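Local structure of epidermal growth factor receptor pathway substrate 8-like protein 1 (Mus musculus, 2CY5) at residues H12-V17 with F111-L116. The protein is an EPS8-related protein whose phosphotyrosine-binding domain probably recognises peptide motifs of partner proteins in signal transduction. Sequence-based numbering, arbitrary orientation.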
ATOM      1  N   HIS A  12     -19.013  -9.816   1.129  1.00 37.12           N
ATOM      2  CA  HIS A  12     -18.369  -9.894  -0.171  1.00 38.61           C
ATOM      3  C   HIS A  12     -18.504  -8.491  -0.798  1.00 40.16           C
ATOM      4  O   HIS A  12     -19.587  -7.866  -0.726  1.00 33.54           O
ATOM      5  CB  HIS A  12     -19.042 -10.880  -1.061  1.00 44.97           C
ATOM      6  CG  HIS A  12     -18.815 -12.294  -0.627  1.00 48.17           C
ATOM      7  ND1 HIS A  12     -18.011 -13.163  -1.335  1.00 54.61           N
ATOM      8  CD2 HIS A  12     -19.207 -12.949   0.489  1.00 44.15           C
ATOM      9  CE1 HIS A  12     -17.927 -14.290  -0.666  1.00 54.08           C
ATOM     10  NE2 HIS A  12     -18.643 -14.184   0.444  1.00 50.97           N
ATOM     11  N   VAL A  13     -17.388  -7.982  -1.380  1.00 35.71           N
ATOM     12  CA  VAL A  13     -17.493  -6.699  -2.037  1.00 37.38           C
ATOM     13  C   VAL A  13     -16.654  -6.804  -3.318  1.00 33.24           C
ATOM     14  O   VAL A  13     -15.884  -7.745  -3.444  1.00 36.01           O
ATOM     15  CB  VAL A  13     -16.819  -5.557  -1.136  1.00 33.46           C
ATOM     16  CG1 VAL A  13     -17.554  -5.466   0.204  1.00 35.94           C
ATOM     17  CG2 VAL A  13     -15.376  -5.899  -0.947  1.00 35.10           C
ATOM     18  N   ASN A  14     -16.725  -5.764  -4.125  1.00 33.38           N
ATOM     19  CA  ASN A  14     -15.828  -5.645  -5.294  1.00 32.25           C
ATOM     20  C   ASN A  14     -14.918  -4.459  -5.003  1.00 34.04           C
ATOM     21  O   ASN A  14     -15.369  -3.307  -4.877  1.00 33.90           O
ATOM     22  CB  ASN A  14     -16.688  -5.244  -6.537  1.00 33.25           C
ATOM     23  CG  ASN A  14     -17.440  -6.488  -7.127  1.00 39.00           C
ATOM     24  OD1 ASN A  14     -17.040  -7.530  -6.943  1.00 41.50           O
ATOM     25  ND2 ASN A  14     -18.509  -6.283  -7.757  1.00 39.92           N
ATOM     26  N   HIS A  15     -13.642  -4.698  -5.002  1.00 32.85           N
ATOM     27  CA  HIS A  15     -12.765  -3.513  -4.835  1.00 30.92           C
ATOM     28  C   HIS A  15     -12.770  -2.771  -6.163  1.00 33.33           C
ATOM     29  O   HIS A  15     -12.678  -3.420  -7.249  1.00 37.34           O
ATOM     30  CB  HIS A  15     -11.369  -4.092  -4.511  1.00 29.26           C
ATOM     31  CG  HIS A  15     -10.324  -3.017  -4.601  1.00 39.28           C
ATOM     32  ND1 HIS A  15      -9.568  -2.767  -5.758  1.00 34.89           N
ATOM     33  CD2 HIS A  15      -9.949  -2.069  -3.699  1.00 36.73           C
ATOM     34  CE1 HIS A  15      -8.786  -1.712  -5.548  1.00 41.68           C
ATOM     35  NE2 HIS A  15      -8.988  -1.269  -4.305  1.00 38.39           N
ATOM     36  N   LEU A  16     -12.893  -1.475  -6.193  1.00 31.27           N
ATOM     37  CA  LEU A  16     -12.899  -0.771  -7.460  1.00 28.34           C
ATOM     38  C   LEU A  16     -11.528  -0.079  -7.687  1.00 39.61           C
ATOM     39  O   LEU A  16     -11.025  -0.222  -8.759  1.00 35.62           O
ATOM     40  CB  LEU A  16     -13.924   0.323  -7.468  1.00 32.61           C
ATOM     41  CG  LEU A  16     -15.358  -0.296  -7.255  1.00 31.65           C
ATOM     42  CD1 LEU A  16     -16.378   0.913  -7.396  1.00 36.85           C
ATOM     43  CD2 LEU A  16     -15.622  -1.271  -8.423  1.00 34.72           C
ATOM     44  N   VAL A  17     -10.991   0.693  -6.733  1.00 31.47           N
ATOM     45  CA  VAL A  17      -9.705   1.420  -6.979  1.00 32.76           C
ATOM     46  C   VAL A  17      -9.133   1.873  -5.593  1.00 33.54           C
ATOM     47  O   VAL A  17      -9.898   1.958  -4.585  1.00 31.15           O
ATOM     48  CB  VAL A  17     -10.054   2.769  -7.823  1.00 27.89           C
ATOM     49  CG1 VAL A  17     -10.568   3.923  -6.944  1.00 33.78           C
ATOM     50  CG2 VAL A  17      -8.738   3.227  -8.472  1.00 43.79           C
ATOM     51  N   PHE A 111     -11.984   2.515  -2.657  1.00 30.23           N
ATOM     52  CA  PHE A 111     -13.422   2.455  -2.967  1.00 30.84           C
ATOM     53  C   PHE A 111     -13.805   1.001  -3.236  1.00 34.72           C
ATOM     54  O   PHE A 111     -13.119   0.251  -4.037  1.00 34.52           O
ATOM     55  CB  PHE A 111     -13.733   3.250  -4.226  1.00 33.20           C
ATOM     56  CG  PHE A 111     -14.031   4.680  -4.011  1.00 34.26           C
ATOM     57  CD1 PHE A 111     -15.218   5.079  -3.496  1.00 34.86           C
ATOM     58  CD2 PHE A 111     -13.094   5.642  -4.411  1.00 34.97           C
ATOM     59  CE1 PHE A 111     -15.553   6.433  -3.384  1.00 33.53           C
ATOM     60  CE2 PHE A 111     -13.385   7.028  -4.315  1.00 31.70           C
ATOM     61  CZ  PHE A 111     -14.642   7.467  -3.806  1.00 32.59           C
ATOM     62  N   PHE A 112     -14.977   0.617  -2.642  1.00 34.78           N
ATOM     63  CA  PHE A 112     -15.549  -0.747  -2.808  1.00 27.49           C
ATOM     64  C   PHE A 112     -16.995  -0.620  -3.148  1.00 35.39           C
ATOM     65  O   PHE A 112     -17.653   0.346  -2.782  1.00 34.69           O
ATOM     66  CB  PHE A 112     -15.399  -1.600  -1.540  1.00 33.09           C
ATOM     67  CG  PHE A 112     -13.996  -1.704  -1.040  1.00 33.89           C
ATOM     68  CD1 PHE A 112     -13.458  -0.705  -0.159  1.00 31.36           C
ATOM     69  CD2 PHE A 112     -13.234  -2.794  -1.304  1.00 32.14           C
ATOM     70  CE1 PHE A 112     -12.190  -0.850   0.467  1.00 32.19           C
ATOM     71  CE2 PHE A 112     -11.891  -2.990  -0.695  1.00 33.66           C
ATOM     72  CZ  PHE A 112     -11.386  -2.008   0.215  1.00 34.37           C
ATOM     73  N   GLN A 113     -17.459  -1.545  -3.969  1.00 37.18           N
ATOM     74  CA  GLN A 113     -18.877  -1.569  -4.434  1.00 39.34           C
ATOM     75  C   GLN A 113     -19.472  -2.619  -3.567  1.00 37.83           C
ATOM     76  O   GLN A 113     -18.926  -3.695  -3.374  1.00 37.00           O
ATOM     77  CB  GLN A 113     -18.940  -2.116  -5.814  1.00 44.24           C
ATOM     78  CG  GLN A 113     -20.251  -2.110  -6.393  1.00 52.76           C
ATOM     79  CD  GLN A 113     -20.114  -2.464  -7.845  1.00 57.58           C
ATOM     80  OE1 GLN A 113     -19.429  -3.468  -8.264  1.00 56.97           O
ATOM     81  NE2 GLN A 113     -20.745  -1.641  -8.643  1.00 57.36           N
ATOM     82  N   GLY A 114     -20.625  -2.366  -2.988  1.00 42.67           N
ATOM     83  CA  GLY A 114     -21.113  -3.408  -2.088  1.00 45.22           C
ATOM     84  C   GLY A 114     -21.960  -4.296  -3.018  1.00 40.73           C
ATOM     85  O   GLY A 114     -22.303  -3.829  -4.115  1.00 37.20           O
ATOM     86  N   LEU A 115     -22.245  -5.544  -2.622  1.00 39.43           N
ATOM     87  CA  LEU A 115     -23.143  -6.337  -3.439  1.00 37.80           C
ATOM     88  C   LEU A 115     -24.565  -6.373  -2.738  1.00 36.60           C
ATOM     89  O   LEU A 115     -25.219  -5.354  -2.489  1.00 33.88           O
ATOM     90  CB  LEU A 115     -22.564  -7.699  -3.535  1.00 32.43           C
ATOM     91  CG  LEU A 115     -21.072  -7.517  -4.058  1.00 42.07           C
ATOM     92  CD1 LEU A 115     -20.245  -8.814  -4.007  1.00 43.62           C
ATOM     93  CD2 LEU A 115     -21.271  -7.068  -5.560  1.00 38.15           C
ATOM     94  N   LEU A 116     -24.977  -7.563  -2.348  1.00 35.45           N
ATOM     95  CA  LEU A 116     -26.351  -7.628  -1.763  1.00 37.57           C
ATOM     96  C   LEU A 116     -26.495  -6.819  -0.427  1.00 38.15           C
ATOM     97  O   LEU A 116     -27.502  -6.144  -0.220  1.00 35.55           O
ATOM     98  CB  LEU A 116     -26.736  -9.126  -1.560  1.00 35.56           C
ATOM     99  CG  LEU A 116     -28.236  -9.297  -1.232  1.00 38.93           C
ATOM    100  CD1 LEU A 116     -29.258  -8.792  -2.257  1.00 36.92           C
ATOM    101  CD2 LEU A 116     -28.320 -10.849  -1.217  1.00 35.80           C
TER
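Asn14 and Gln113 form an antiparallel hydrogen-bonded pair, Asn14 N to Gln113 O at 3.1 Å and Gln113 N to Asn14 O at 2.9 Å, and farther along Leu16 and Val17 both face Phe111, a classic beta bulge. There Phe111 O accepts a hydrogen bond from Leu16 N at 2.8 Å, with a weak second bond from Val17 N. The side chains of Asn14 and Gln113 lie side by side, pointing the same way; Asn14 ND2 donates almost straight to Gln113 OE1 at 3.0 Å, the acceptor lying in the Asn14 amide plane although the two planes are 59° apart. Leu115 CD2 packs 3.6 Å from the same Asn14 ND2. An alanine in place of Asn14 would probably leave Gln113 OE1 without this donor and its amide freer to turn. On the other sheet face, His15 points its edge at the Phe112 ring in an offset edge-to-face pair (planes at 76°), His15 CD2 being 3.7 Å from Phe112 CE2. His15 CG lies anti to its backbone N (chi1 168°), and His15 NE2 is hydrogen-bonded to Thr18 OG1. Strand 9-20 is the middle strand of the PTB-domain sheet and 108-114 its neighbour, flanked by strands 49-55 and 94-99, while helix 30-42 packs on Val17 and Phe111.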